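PDB 4ESB: transcriptional regulator, PadR family, which probably acts as a dimeric transcriptional regulator that binds DNA through a winged helix-turn-helix domain. Local coordinates for residues T38-E42 with G43-P47. Numbering follows the deposited sequence.
Sequences TFVSE and GSIYP
One face of the Phe39 ring is covered by Val40 CG1, which sits over its centre, 3.7 Å above the plane, and Val40 CB in turn meets Ile45 CG2 at 3.8 Å. Phe39 also touches Leu6 and Lys7, and Val40 reaches Leu32 and Asn33 of helix 25-34, so that Val40 packs against the preceding helix. Just beyond, Ser41 and Ser44 form a capping box at the start of helix 42-54. This is the turn between the second and third helices of the winged helix-turn-helix fold, so helix 42-54 is probably the DNA-recognition helix. Ser41 is the N-cap. With its OG placed between the backbone N and carbonyl carbon (chi1 67°), it turns the hydroxyl oxygen toward the first helical turn and accepts from Ser44 N at 3.1 Å. The reciprocal bond runs from Ser41 N to Ser44 OG at 3.0 Å, and is fairly straight, with an N-H...O angle of 162°. Each serine hydroxyl thus accepts from the backbone NH of the other residue, and the two bonds fix the rotation of both side chains. Ser44 N also makes a weak bond to Ser41 O, so this one NH is shared between the hydroxyl and carbonyl oxygens of the cap residue. The first i to i+4 bond of the helix joins Ile45 N to the same carbonyl, Ser41 O, at 3.1 Å. Two branches of the buried Ile45 side chain also lie against that oxygen: CG2 lies 3.6 Å from Ser41 O, and CG1 comes within 3.4 Å of it.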
# COMPACT_ATOMS: atom_id res chain seq x y z
N THR A 38 8.46 -4.18 12.34
CA THR A 38 8.72 -4.90 13.58
C THR A 38 8.35 -6.38 13.53
O THR A 38 8.83 -7.17 14.34
CB THR A 38 7.98 -4.24 14.77
OG1 THR A 38 6.58 -4.17 14.48
CG2 THR A 38 8.52 -2.84 15.02
N PHE A 39 7.49 -6.76 12.59
CA PHE A 39 7.00 -8.13 12.53
C PHE A 39 7.91 -9.06 11.73
O PHE A 39 7.78 -10.28 11.82
CB PHE A 39 5.60 -8.18 11.93
CG PHE A 39 5.59 -8.14 10.43
CD1 PHE A 39 5.62 -9.31 9.69
CD2 PHE A 39 5.55 -6.93 9.75
CE1 PHE A 39 5.61 -9.28 8.31
CE2 PHE A 39 5.54 -6.89 8.37
CZ PHE A 39 5.57 -8.07 7.65
N VAL A 40 8.83 -8.50 10.95
CA VAL A 40 9.64 -9.34 10.06
C VAL A 40 10.72 -10.10 10.82
O VAL A 40 11.27 -9.63 11.82
CB VAL A 40 10.31 -8.54 8.91
CG1 VAL A 40 9.28 -7.69 8.19
CG2 VAL A 40 11.46 -7.69 9.42
N SER A 41 11.02 -11.30 10.34
CA SER A 41 12.12 -12.11 10.83
C SER A 41 12.71 -12.83 9.62
O SER A 41 12.08 -12.87 8.56
CB SER A 41 11.62 -13.12 11.85
OG SER A 41 10.79 -14.09 11.23
N GLU A 42 13.90 -13.40 9.77
CA GLU A 42 14.51 -14.13 8.68
C GLU A 42 13.57 -15.23 8.22
O GLU A 42 13.45 -15.51 7.03
CB GLU A 42 15.85 -14.74 9.09
CG GLU A 42 17.01 -13.77 9.11
CD GLU A 42 18.34 -14.46 9.40
OE1 GLU A 42 18.76 -14.47 10.58
OE2 GLU A 42 18.95 -14.99 8.45
N GLY A 43 12.89 -15.84 9.18
CA GLY A 43 11.99 -16.95 8.90
C GLY A 43 10.77 -16.52 8.11
O GLY A 43 10.30 -17.25 7.23
N SER A 44 10.25 -15.34 8.41
CA SER A 44 9.01 -14.87 7.79
C SER A 44 9.23 -14.30 6.39
O SER A 44 8.34 -14.39 5.54
CB SER A 44 8.32 -13.84 8.69
OG SER A 44 8.91 -12.56 8.57
N ILE A 45 10.40 -13.71 6.13
CA ILE A 45 10.69 -13.14 4.82
C ILE A 45 11.48 -14.08 3.92
O ILE A 45 11.70 -13.79 2.75
CB ILE A 45 11.48 -11.81 4.91
CG1 ILE A 45 12.93 -12.06 5.34
CG2 ILE A 45 10.78 -10.83 5.86
CD1 ILE A 45 13.79 -10.81 5.36
N TYR A 46 11.90 -15.22 4.46
CA TYR A 46 12.75 -16.14 3.71
C TYR A 46 12.12 -16.55 2.38
O TYR A 46 12.77 -16.48 1.33
CB TYR A 46 13.08 -17.39 4.54
CG TYR A 46 14.04 -18.32 3.85
CD1 TYR A 46 15.30 -17.89 3.45
CD2 TYR A 46 13.69 -19.65 3.61
CE1 TYR A 46 16.18 -18.74 2.82
CE2 TYR A 46 14.57 -20.51 2.98
CZ TYR A 46 15.81 -20.05 2.59
OH TYR A 46 16.69 -20.90 1.97
N PRO A 47 10.85 -16.99 2.41
CA PRO A 47 10.20 -17.43 1.17
C PRO A 47 10.11 -16.30 0.15
O PRO A 47 10.11 -16.55 -1.06
CB PRO A 47 8.80 -17.86 1.63
CG PRO A 47 8.91 -18.04 3.11
CD PRO A 47 9.93 -17.06 3.56